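Local coordinates for protein B (Streptococcus agalactiae, PDB 5H6I), which is the secreted CAMP factor, a helical membrane-permeabilizing, pore-forming toxin that is also described as an IgG Fc-binding protein, at residues Ala42-Leu45 and Asp46-Ile50; Asp57-Gln60 and Gly61-Tyr64; Asn69-Ile72 and Thr73-Glu76; Lys79-Leu82 and Arg83-Glu87; Phe142-Val145 and Asp146-Lys149. All coordinates share one frame; numbering follows the deposited sequence.

Interaction 1 (Ala42-Leu45 and Asp46-Ile50); sequences AQKL and DQDSI
Ala42 to Ile50 form one unbroken stretch of alpha-helix, and the backbone N of Asp46, Gln47, Asp48 and Ser49 each bond back to the carbonyl O of the residue four earlier, from Ala42 to Leu45. The motif is an i to i+4 salt bridge within helix 35-58 of an all-helical fold. Lys44 and Asp48 carry it. Lys44 CG leaves anti to the backbone N (chi1 -174°), and the chain then bends at chi2 and again at chi4. These bends curl the ammonium end forward along the helix to the carboxylate of Asp48. Asp48 is buried, and the bridge supplies its OD1 with a charge partner. Lys44 NZ also bonds to Thr103 OG1 on helix 93-115, which gives the ammonium group a second partner. Gln47 lies beside the lysine and slants across it, with its OE1 3.5 Å from Lys44 CD. Here the amide oxygen rests on the aliphatic part of the chain.

Leu45 is buried and packs on Leu78 and Leu82 of helix 65-84 and on Leu102 of helix 93-115. Asp46 sends its OD1 to Lys79 of helix 65-84 in a salt bridge between helices. Between the two segments, Lys44 NZ lies 2.7 Å from Asp48 OD1.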
loop_
_atom_site.group_PDB
_atom_site.type_symbol
_atom_site.label_atom_id
_atom_site.label_comp_id
_atom_site.label_asym_id
_atom_site.label_seq_id
_atom_site.Cartn_x
_atom_site.Cartn_y
_atom_site.Cartn_z
ATOM N N ALA A 42 6.899 21.464 -4.897
ATOM C CA ALA A 42 5.699 21.303 -5.713
ATOM C C ALA A 42 5.840 20.122 -6.663
ATOM O O ALA A 42 4.884 19.364 -6.872
ATOM C CB ALA A 42 5.414 22.590 -6.487
ATOM N N GLN A 43 7.028 19.944 -7.247
ATOM C CA GLN A 43 7.272 18.775 -8.084
ATOM C C GLN A 43 7.424 17.514 -7.244
ATOM O O GLN A 43 7.054 16.424 -7.694
ATOM C CB GLN A 43 8.513 18.996 -8.948
ATOM C CG GLN A 43 8.323 20.023 -10.052
ATOM C CD GLN A 43 9.632 20.643 -10.504
ATOM O OE1 GLN A 43 10.710 20.119 -10.223
ATOM N NE2 GLN A 43 9.543 21.766 -11.206
ATOM N N LYS A 44 7.967 17.640 -6.031
ATOM C CA LYS A 44 8.053 16.490 -5.137
ATOM C C LYS A 44 6.668 16.048 -4.680
ATOM O O LYS A 44 6.408 14.847 -4.538
ATOM C CB LYS A 44 8.933 16.822 -3.933
ATOM C CG LYS A 44 9.195 15.642 -3.010
ATOM C CD LYS A 44 10.080 14.603 -3.679
ATOM C CE LYS A 44 10.372 13.440 -2.745
ATOM N NZ LYS A 44 9.141 12.671 -2.410
ATOM N N LEU A 45 5.764 17.003 -4.447
ATOM C CA LEU A 45 4.405 16.648 -4.051
ATOM C C LEU A 45 3.652 15.966 -5.186
ATOM O O LEU A 45 2.716 15.198 -4.934
ATOM C CB LEU A 45 3.652 17.893 -3.579
ATOM C CG LEU A 45 4.085 18.451 -2.218
ATOM C CD1 LEU A 45 3.431 19.798 -1.953
ATOM C CD2 LEU A 45 3.767 17.467 -1.103
ATOM N N ASP A 46 4.041 16.231 -6.437
ATOM C CA ASP A 46 3.455 15.513 -7.561
ATOM C C ASP A 46 3.994 14.092 -7.667
ATOM O O ASP A 46 3.264 13.185 -8.083
ATOM C CB ASP A 46 3.708 16.271 -8.865
ATOM C CG ASP A 46 2.749 17.427 -9.058
ATOM O OD1 ASP A 46 1.890 17.636 -8.175
ATOM O OD2 ASP A 46 2.848 18.124 -10.091
ATOM N N GLN A 47 5.262 13.881 -7.301
ATOM C CA GLN A 47 5.797 12.526 -7.239
ATOM C C GLN A 47 5.093 11.714 -6.158
ATOM O O GLN A 47 4.776 10.535 -6.362
ATOM C CB GLN A 47 7.304 12.569 -6.987
ATOM C CG GLN A 47 7.924 11.222 -6.644
ATOM C CD GLN A 47 9.391 11.334 -6.272
ATOM O OE1 GLN A 47 9.982 12.412 -6.343
ATOM N NE2 GLN A 47 9.987 10.216 -5.872
ATOM N N ASP A 48 4.837 12.330 -5.002
ATOM C CA ASP A 48 4.124 11.636 -3.936
ATOM C C ASP A 48 2.663 11.406 -4.307
ATOM O O ASP A 48 2.100 10.349 -3.998
ATOM C CB ASP A 48 4.227 12.427 -2.633
ATOM C CG ASP A 48 5.661 12.705 -2.231
ATOM O OD1 ASP A 48 6.565 11.988 -2.709
ATOM O OD2 ASP A 48 5.886 13.644 -1.437
ATOM N N SER A 49 2.036 12.383 -4.967
ATOM C CA SER A 49 0.635 12.236 -5.349
ATOM C C SER A 49 0.442 11.059 -6.295
ATOM O O SER A 49 -0.549 10.326 -6.193
ATOM C CB SER A 49 0.126 13.528 -5.988
ATOM O OG SER A 49 -1.277 13.479 -6.189
ATOM N N ILE A 50 1.381 10.859 -7.221
ATOM C CA ILE A 50 1.313 9.703 -8.109
ATOM C C ILE A 50 1.674 8.431 -7.353
ATOM O O ILE A 50 1.056 7.377 -7.549
ATOM C CB ILE A 50 2.224 9.919 -9.331
ATOM C CG1 ILE A 50 1.679 11.048 -10.208
ATOM C CG2 ILE A 50 2.362 8.636 -10.138
ATOM C CD1 ILE A 50 0.269 10.810 -10.702
#

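Interaction 2 (Asp57-Gln60 and Gly61-Tyr64); sequences DNVQ and GTDY
Val59 and Thr62 close a type II beta turn where the chain leaves helix 35-58 and heads for helix 65-84. The tight part of the contact joins Val59 to Tyr64. Val59 is buried. Its CG2 meets Tyr64 O at 3.3 Å, and its CB lies 3.9 Å from Tyr64 CB. The two side chains cross at about a right angle. The tyrosine ring leads away to helix 121-139, where its OH bonds to Asn124 OD1. Beside this, Thr62 OG1 accepts from Tyr64 N at 3.0 Å, in a nearly straight bond (165°).

The bonds that close the turn itself are modest. Val59 O takes two donors from Thr62. The backbone N of Thr62 makes a weak bond to Val59 O at 3.4 Å. The hydroxyl OG1 of Thr62 bonds to Val59 O at 3.2 Å, from well above the carbonyl plane (46° out of it). Thr62 OG1 can reach this oxygen because chi1 of 82° sets it between its own backbone N and carbonyl carbon. One hydroxyl therefore ties the turn to the start of the next helix.

The outer side is looser. Gln60 and Gly61 form the exposed corner of the turn. The bent chain of Gln60 touches Glu65. Gly61 has the positive phi expected at the third position of a type II turn, and its N bonds to Glu65 OE1.

Tyr64 is the N-cap residue of helix 65-84. The arrangement is a helix-to-helix connection built from a type II turn followed by an ST turn at Thr62.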
loop_
_atom_site.group_PDB
_atom_site.type_symbol
_atom_site.label_atom_id
_atom_site.label_comp_id
_atom_site.label_asym_id
_atom_site.label_seq_id
_atom_site.Cartn_x
_atom_site.Cartn_y
_atom_site.Cartn_z
ATOM N N ASP A 57 -4.764 1.907 -4.143
ATOM C CA ASP A 57 -5.489 0.721 -4.585
ATOM C C ASP A 57 -5.062 -0.525 -3.816
ATOM O O ASP A 57 -5.908 -1.336 -3.425
ATOM C CB ASP A 57 -5.284 0.508 -6.086
ATOM C CG ASP A 57 -5.596 1.747 -6.899
ATOM O OD1 ASP A 57 -6.434 2.558 -6.452
ATOM O OD2 ASP A 57 -5.002 1.912 -7.985
ATOM N N ASN A 58 -3.758 -0.688 -3.583
ATOM C CA ASN A 58 -3.248 -1.927 -3.005
ATOM C C ASN A 58 -3.563 -2.067 -1.521
ATOM O O ASN A 58 -3.549 -3.189 -1.005
ATOM C CB ASN A 58 -1.737 -2.024 -3.221
ATOM C CG ASN A 58 -1.353 -1.990 -4.687
ATOM O OD1 ASN A 58 -2.124 -2.398 -5.555
ATOM N ND2 ASN A 58 -0.151 -1.501 -4.972
ATOM N N VAL A 59 -3.844 -0.966 -0.824
ATOM C CA VAL A 59 -4.054 -1.013 0.620
ATOM C C VAL A 59 -5.542 -0.939 0.939
ATOM O O VAL A 59 -5.938 -0.460 2.008
ATOM C CB VAL A 59 -3.280 0.115 1.328
ATOM C CG1 VAL A 59 -1.785 -0.035 1.083
ATOM C CG2 VAL A 59 -3.768 1.479 0.859
ATOM N N GLN A 60 -6.375 -1.428 0.024
ATOM C CA GLN A 60 -7.819 -1.355 0.205
ATOM C C GLN A 60 -8.268 -2.318 1.298
ATOM O O GLN A 60 -7.991 -3.521 1.230
ATOM C CB GLN A 60 -8.530 -1.664 -1.109
ATOM C CG GLN A 60 -8.980 -0.425 -1.863
ATOM C CD GLN A 60 -9.590 0.618 -0.947
ATOM O OE1 GLN A 60 -9.014 1.684 -0.729
ATOM N NE2 GLN A 60 -10.764 0.314 -0.403
ATOM N N GLY A 61 -8.962 -1.789 2.304
ATOM C CA GLY A 61 -9.481 -2.613 3.376
ATOM C C GLY A 61 -8.462 -3.070 4.392
ATOM O O GLY A 61 -8.739 -4.004 5.151
ATOM N N THR A 62 -7.291 -2.444 4.435
ATOM C CA THR A 62 -6.231 -2.808 5.360
ATOM C C THR A 62 -6.059 -1.712 6.411
ATOM O O THR A 62 -6.834 -0.750 6.474
ATOM C CB THR A 62 -4.926 -3.060 4.600
ATOM O OG1 THR A 62 -4.282 -1.810 4.327
ATOM C CG2 THR A 62 -5.203 -3.777 3.287
ATOM N N ASP A 63 -5.028 -1.861 7.244
ATOM C CA ASP A 63 -4.695 -0.845 8.233
ATOM C C ASP A 63 -4.056 0.389 7.614
ATOM O O ASP A 63 -3.807 1.364 8.333
ATOM C CB ASP A 63 -3.760 -1.432 9.292
ATOM C CG ASP A 63 -4.359 -2.632 9.996
ATOM O OD1 ASP A 63 -5.313 -2.447 10.780
ATOM O OD2 ASP A 63 -3.878 -3.760 9.762
ATOM N N TYR A 64 -3.787 0.373 6.310
ATOM C CA TYR A 64 -3.172 1.495 5.616
ATOM C C TYR A 64 -4.125 2.168 4.637
ATOM O O TYR A 64 -3.686 2.991 3.829
ATOM C CB TYR A 64 -1.907 1.035 4.888
ATOM C CG TYR A 64 -0.953 0.259 5.765
ATOM C CD1 TYR A 64 -0.006 0.913 6.544
ATOM C CD2 TYR A 64 -1.003 -1.128 5.822
ATOM C CE1 TYR A 64 0.866 0.207 7.350
ATOM C CE2 TYR A 64 -0.136 -1.842 6.626
ATOM C CZ TYR A 64 0.797 -1.170 7.387
ATOM O OH TYR A 64 1.660 -1.880 8.187
#

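Interaction 3 (Asn69-Ile72 and Thr73-Glu76); sequences NEAI and TSVE
Thr73 reaches back one turn of helix 65-84 to Asn69. Its CB lies 3.6 Å from Asn69 O and nearly as close to Glu70 O. From CB, the branch OG1 stands beside its own backbone N, anti to the carbonyl carbon (chi1 -62°). This turns the hydroxyl back along the helix, where OG1 donates to Asn69 O at 3.1 Å. The other branch, CG2, sits beside the carbonyl carbon. Asn69 O also accepts from Thr73 N. The two donors come to the oxygen from opposite faces of its plane.

Ser74 differs. Its OG lies between its own backbone N and carbonyl carbon and turns to Ala71 O, only three residues back. That approach is unusually short, so its exact length is doubtful. Ala71 O also accepts from Val75 N at 2.9 Å, and Val75 CG2 rests 3.2 Å from Ala71 O. Ser74 and Val75 are buried, and both touch Leu102 of helix 93-115. Val75 also meets Leu52 of helix 35-58. The polar end of Asn69 is taken by Lys56.

The chemistry is that of a hydroxyl folded onto its own helix. The hydroxyl and N-H of Thr73 share Asn69 O, so this side chain is held against the backbone it springs from.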
loop_
_atom_site.group_PDB
_atom_site.type_symbol
_atom_site.label_atom_id
_atom_site.label_comp_id
_atom_site.label_asym_id
_atom_site.label_seq_id
_atom_site.Cartn_x
_atom_site.Cartn_y
_atom_site.Cartn_z
ATOM N N ASN A 69 -5.188 7.633 2.686
ATOM C CA ASN A 69 -6.220 8.604 2.333
ATOM C C ASN A 69 -5.945 9.942 3.003
ATOM O O ASN A 69 -6.137 11.003 2.397
ATOM C CB ASN A 69 -7.605 8.078 2.723
ATOM C CG ASN A 69 -8.198 7.170 1.669
ATOM O OD1 ASN A 69 -7.641 7.018 0.576
ATOM N ND2 ASN A 69 -9.331 6.561 1.985
ATOM N N GLU A 70 -5.487 9.910 4.256
ATOM C CA GLU A 70 -5.078 11.134 4.932
ATOM C C GLU A 70 -3.786 11.690 4.348
ATOM O O GLU A 70 -3.575 12.909 4.359
ATOM C CB GLU A 70 -4.916 10.870 6.428
ATOM C CG GLU A 70 -6.221 10.582 7.148
ATOM C CD GLU A 70 -7.031 11.835 7.401
ATOM O OE1 GLU A 70 -7.819 12.229 6.514
ATOM O OE2 GLU A 70 -6.874 12.430 8.487
ATOM N N ALA A 71 -2.913 10.819 3.836
ATOM C CA ALA A 71 -1.679 11.290 3.215
ATOM C C ALA A 71 -1.961 11.973 1.883
ATOM O O ALA A 71 -1.345 12.995 1.561
ATOM C CB ALA A 71 -0.705 10.128 3.031
ATOM N N ILE A 72 -2.886 11.420 1.094
ATOM C CA ILE A 72 -3.263 12.053 -0.167
ATOM C C ILE A 72 -3.886 13.418 0.093
ATOM O O ILE A 72 -3.609 14.391 -0.619
ATOM C CB ILE A 72 -4.209 11.135 -0.963
ATOM C CG1 ILE A 72 -3.470 9.874 -1.416
ATOM C CG2 ILE A 72 -4.795 11.872 -2.158
ATOM C CD1 ILE A 72 -4.372 8.816 -2.010
ATOM N N THR A 73 -4.735 13.512 1.121
ATOM C CA THR A 73 -5.293 14.805 1.502
ATOM C C THR A 73 -4.197 15.760 1.958
ATOM O O THR A 73 -4.243 16.960 1.658
ATOM C CB THR A 73 -6.339 14.620 2.604
ATOM O OG1 THR A 73 -7.420 13.820 2.108
ATOM C CG2 THR A 73 -6.885 15.965 3.065
ATOM N N SER A 74 -3.194 15.244 2.675
ATOM C CA SER A 74 -2.085 16.087 3.105
ATOM C C SER A 74 -1.294 16.618 1.917
ATOM O O SER A 74 -0.786 17.744 1.966
ATOM C CB SER A 74 -1.167 15.309 4.051
ATOM O OG SER A 74 -0.327 14.421 3.335
ATOM N N VAL A 75 -1.183 15.831 0.845
ATOM C CA VAL A 75 -0.474 16.289 -0.346
ATOM C C VAL A 75 -1.187 17.486 -0.961
ATOM O O VAL A 75 -0.550 18.440 -1.423
ATOM C CB VAL A 75 -0.330 15.135 -1.358
ATOM C CG1 VAL A 75 0.183 15.651 -2.694
ATOM C CG2 VAL A 75 0.596 14.061 -0.809
ATOM N N GLU A 76 -2.521 17.462 -0.962
ATOM C CA GLU A 76 -3.287 18.535 -1.584
ATOM C C GLU A 76 -3.300 19.803 -0.740
ATOM O O GLU A 76 -3.293 20.908 -1.293
ATOM C CB GLU A 76 -4.717 18.068 -1.854
ATOM C CG GLU A 76 -5.229 18.418 -3.240
ATOM C CD GLU A 76 -4.244 18.053 -4.335
ATOM O OE1 GLU A 76 -3.948 18.922 -5.181
ATOM O OE2 GLU A 76 -3.769 16.897 -4.352
#

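Interaction 4 (Lys79-Leu82 and Arg83-Glu87); sequences KTSL and RANSE
Arg83 and Ala84 continue the backbone bonding of helix 65-84. Arg83 N bonds to Lys79 O at 2.8 Å, and Ala84 N bonds to Thr80 O at the same length. Asn85 N still reaches Ser81 O, although Asn85 is the first residue to leave helical backbone angles.

The side-chain bonds gather at this C-terminal end. Asn85 ND2 donates to Ser81 O at 3.0 Å, so Ser81 O takes both a backbone and a side-chain donor. They arrive from opposite faces of its carbonyl plane. The CG of Asn85 stands beside its own backbone N (chi1 -63°), which swings the amide back over the last turn. Ser81 O lies 25° out of the amide plane of Asn85, so the N-H is not aimed squarely at it. One step on, Ser86 OG bonds to Arg83 O at 2.9 Å.

Two CB atoms make close van der Waals contacts with backbone carbonyl oxygens. Ala84 CB lies 3.2 Å from Thr80 O, and Arg83 CB is about as close to Lys79 O.

Most of this end is at the surface, but Leu82 is buried. Its apolar contacts are with other elements: Met41 of helix 35-58, Ile95 of helix 93-115, and Tyr90 and Leu92 of the connecting loop. Asn85 also touches Tyr90.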
loop_
_atom_site.group_PDB
_atom_site.type_symbol
_atom_site.label_atom_id
_atom_site.label_comp_id
_atom_site.label_asym_id
_atom_site.label_seq_id
_atom_site.Cartn_x
_atom_site.Cartn_y
_atom_site.Cartn_z
ATOM N N LYS A 79 0.075 21.476 -1.278
ATOM C CA LYS A 79 0.120 22.117 -2.589
ATOM C C LYS A 79 -0.666 23.420 -2.585
ATOM O O LYS A 79 -0.207 24.439 -3.116
ATOM C CB LYS A 79 -0.426 21.167 -3.656
ATOM C CG LYS A 79 0.606 20.237 -4.266
ATOM C CD LYS A 79 0.093 19.636 -5.565
ATOM C CE LYS A 79 0.024 18.119 -5.485
ATOM N NZ LYS A 79 -0.711 17.532 -6.640
ATOM N N THR A 80 -1.861 23.403 -1.990
ATOM C CA THR A 80 -2.667 24.616 -1.913
ATOM C C THR A 80 -1.970 25.686 -1.081
ATOM O O THR A 80 -2.050 26.879 -1.398
ATOM C CB THR A 80 -4.046 24.293 -1.334
ATOM O OG1 THR A 80 -4.639 23.224 -2.082
ATOM C CG2 THR A 80 -4.957 25.509 -1.397
ATOM N N SER A 81 -1.269 25.278 -0.022
ATOM C CA SER A 81 -0.535 26.244 0.790
ATOM C C SER A 81 0.653 26.817 0.027
ATOM O O SER A 81 0.920 28.022 0.098
ATOM C CB SER A 81 -0.072 25.591 2.092
ATOM O OG SER A 81 0.534 26.545 2.947
ATOM N N LEU A 82 1.380 25.968 -0.704
ATOM C CA LEU A 82 2.490 26.454 -1.517
ATOM C C LEU A 82 1.996 27.370 -2.628
ATOM O O LEU A 82 2.607 28.410 -2.906
ATOM C CB LEU A 82 3.261 25.274 -2.110
ATOM C CG LEU A 82 4.294 24.584 -1.218
ATOM C CD1 LEU A 82 5.015 23.493 -1.995
ATOM C CD2 LEU A 82 5.285 25.592 -0.659
ATOM N N ARG A 83 0.888 27.000 -3.273
ATOM C CA ARG A 83 0.369 27.795 -4.379
ATOM C C ARG A 83 -0.255 29.098 -3.893
ATOM O O ARG A 83 -0.217 30.105 -4.609
ATOM C CB ARG A 83 -0.646 26.971 -5.171
ATOM C CG ARG A 83 -1.176 27.642 -6.423
ATOM C CD ARG A 83 -2.628 28.045 -6.245
ATOM N NE ARG A 83 -3.014 29.110 -7.164
ATOM C CZ ARG A 83 -4.243 29.267 -7.643
ATOM N NH1 ARG A 83 -5.206 28.428 -7.285
ATOM N NH2 ARG A 83 -4.512 30.260 -8.477
ATOM N N ALA A 84 -0.827 29.103 -2.686
ATOM C CA ALA A 84 -1.401 30.332 -2.151
ATOM C C ALA A 84 -0.323 31.341 -1.781
ATOM O O ALA A 84 -0.552 32.554 -1.873
ATOM C CB ALA A 84 -2.276 30.023 -0.936
ATOM N N ASN A 85 0.849 30.866 -1.362
ATOM C CA ASN A 85 1.971 31.724 -1.001
ATOM C C ASN A 85 3.071 31.685 -2.056
ATOM O O ASN A 85 4.257 31.758 -1.726
ATOM C CB ASN A 85 2.531 31.321 0.362
ATOM C CG ASN A 85 1.523 31.490 1.479
ATOM O OD1 ASN A 85 1.206 32.608 1.882
ATOM N ND2 ASN A 85 1.015 30.374 1.990
ATOM N N SER A 86 2.686 31.574 -3.330
ATOM C CA SER A 86 3.659 31.379 -4.399
ATOM C C SER A 86 4.636 32.547 -4.481
ATOM O O SER A 86 5.852 32.367 -4.353
ATOM C CB SER A 86 2.935 31.181 -5.733
ATOM O OG SER A 86 1.751 31.957 -5.790
ATOM N N GLU A 87 4.120 33.756 -4.694
ATOM C CA GLU A 87 4.958 34.939 -4.877
ATOM C C GLU A 87 5.004 35.819 -3.634
ATOM O O GLU A 87 4.998 37.048 -3.735
ATOM C CB GLU A 87 4.484 35.743 -6.083
ATOM C CG GLU A 87 2.980 35.905 -6.180
ATOM C CD GLU A 87 2.553 36.503 -7.504
ATOM O OE1 GLU A 87 3.187 36.180 -8.530
ATOM O OE2 GLU A 87 1.589 37.296 -7.520
#

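Interaction 5 (Phe142-Val145 and Asp146-Lys149); sequences FASV and DSIK
Ser144 and Ser147 face each other across the first turn of helix 145-163. Ser147 gives both bonds, its N to Ser144 OG and its OG to Ser144 O. Ser144 is the N-cap. Its OG accepts from Ser147 N at 3.2 Å, with an angle of 156° at the hydrogen. Ser147 OG donates to Ser144 O at 2.9 Å. Both hydroxyls sit between their own backbone N and carbonyl carbon, with chi1 of 60° for Ser144 and 75° for Ser147. This turns the Ser144 hydroxyl onto the N-H of Ser147 in the first turn, and the Ser147 hydroxyl back onto the capping residue.

Ser144 O is gripped a second time by Ile148 N, at 3.1 Å. The serine hydroxyl and this N come to the oxygen from the same face of its plane. Lys149 N bonds to Val145 O and carries the regular helix pattern onward.

Ala143 stands just before the cap and turns its CB toward the helix. That methyl lies 3.7 Å from Ser147 OG and 4.2 Å from Ile148 CG1. Ile148 also lays its CG1 against Ser144 O at 3.4 Å.

The cap follows the loop from helix 121-139. Ser147 O bonds to Arg137 of that helix. On helix 93-115, Ile148 packs against Arg98 and Ala101, while Val145 touches Ser97 and also Asn93.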
loop_
_atom_site.group_PDB
_atom_site.type_symbol
_atom_site.label_atom_id
_atom_site.label_comp_id
_atom_site.label_asym_id
_atom_site.label_seq_id
_atom_site.Cartn_x
_atom_site.Cartn_y
_atom_site.Cartn_z
ATOM N N PHE A 142 -0.159 23.320 13.917
ATOM C CA PHE A 142 0.567 23.641 15.136
ATOM C C PHE A 142 1.719 22.684 15.411
ATOM O O PHE A 142 2.454 22.885 16.383
ATOM C CB PHE A 142 -0.393 23.650 16.331
ATOM C CG PHE A 142 -1.498 24.661 16.212
ATOM C CD1 PHE A 142 -1.261 25.901 15.641
ATOM C CD2 PHE A 142 -2.773 24.369 16.667
ATOM C CE1 PHE A 142 -2.276 26.833 15.529
ATOM C CE2 PHE A 142 -3.792 25.298 16.559
ATOM C CZ PHE A 142 -3.543 26.531 15.988
ATOM N N ALA A 143 1.894 21.654 14.586
ATOM C CA ALA A 143 2.985 20.708 14.783
ATOM C C ALA A 143 4.309 21.358 14.405
ATOM O O ALA A 143 4.497 21.786 13.261
ATOM C CB ALA A 143 2.750 19.447 13.955
ATOM N N SER A 144 5.225 21.435 15.366
ATOM C CA SER A 144 6.536 22.001 15.099
ATOM C C SER A 144 7.357 21.058 14.223
ATOM O O SER A 144 7.036 19.877 14.060
ATOM C CB SER A 144 7.275 22.281 16.408
ATOM O OG SER A 144 7.452 21.091 17.160
ATOM N N VAL A 145 8.431 21.603 13.648
ATOM C CA VAL A 145 9.325 20.795 12.822
ATOM C C VAL A 145 9.961 19.691 13.658
ATOM O O VAL A 145 10.168 18.567 13.180
ATOM C CB VAL A 145 10.383 21.694 12.152
ATOM C CG1 VAL A 145 11.625 20.896 11.778
ATOM C CG2 VAL A 145 9.794 22.374 10.927
ATOM N N ASP A 146 10.260 19.985 14.926
ATOM C CA ASP A 146 10.850 18.978 15.802
ATOM C C ASP A 146 9.872 17.844 16.085
ATOM O O ASP A 146 10.261 16.670 16.089
ATOM C CB ASP A 146 11.313 19.626 17.106
ATOM C CG ASP A 146 12.627 20.370 16.954
ATOM O OD1 ASP A 146 13.252 20.262 15.879
ATOM O OD2 ASP A 146 13.034 21.063 17.910
ATOM N N SER A 147 8.599 18.170 16.326
ATOM C CA SER A 147 7.615 17.131 16.610
ATOM C C SER A 147 7.328 16.277 15.380
ATOM O O SER A 147 6.923 15.117 15.514
ATOM C CB SER A 147 6.324 17.756 17.140
ATOM O OG SER A 147 5.584 18.368 16.099
ATOM N N ILE A 148 7.526 16.829 14.182
ATOM C CA ILE A 148 7.383 16.035 12.967
ATOM C C ILE A 148 8.565 15.086 12.815
ATOM O O ILE A 148 8.394 13.886 12.561
ATOM C CB ILE A 148 7.235 16.952 11.740
ATOM C CG1 ILE A 148 5.868 17.638 11.747
ATOM C CG2 ILE A 148 7.433 16.163 10.453
ATOM C CD1 ILE A 148 5.651 18.566 10.577
ATOM N N LYS A 149 9.784 15.609 12.974
ATOM C CA LYS A 149 10.974 14.774 12.852
ATOM C C LYS A 149 11.050 13.736 13.964
ATOM O O LYS A 149 11.553 12.628 13.740
ATOM C CB LYS A 149 12.227 15.650 12.849
ATOM C CG LYS A 149 13.526 14.887 12.644
ATOM C CD LYS A 149 13.470 14.025 11.392
ATOM C CE LYS A 149 14.205 12.709 11.599
ATOM N NZ LYS A 149 14.157 11.848 10.385
#

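Interactions 1, 3 and 4 hold neighbouring parts of one helical bundle. Interaction 1 lies on helix 35-58, and interactions 3 and 4 adjoin on helix 65-84. Interaction 1 touches both, by packing on 3 and by packing and a salt bridge with 4. Interaction 2 is the link between these two helices. Interactions 1, 2 and 3 are partly buried, whereas 4 and 5 are surface contacts at helix ends. Chemistry follows place. Mid-helix, interaction 1 uses charge and interaction 3 uses hydroxyls on carbonyls. An asparagine amide at the C-terminal end of helix 65-84 serves interaction 4, and an N-terminal serine cap serves interaction 5, about 20 Å from it between centres.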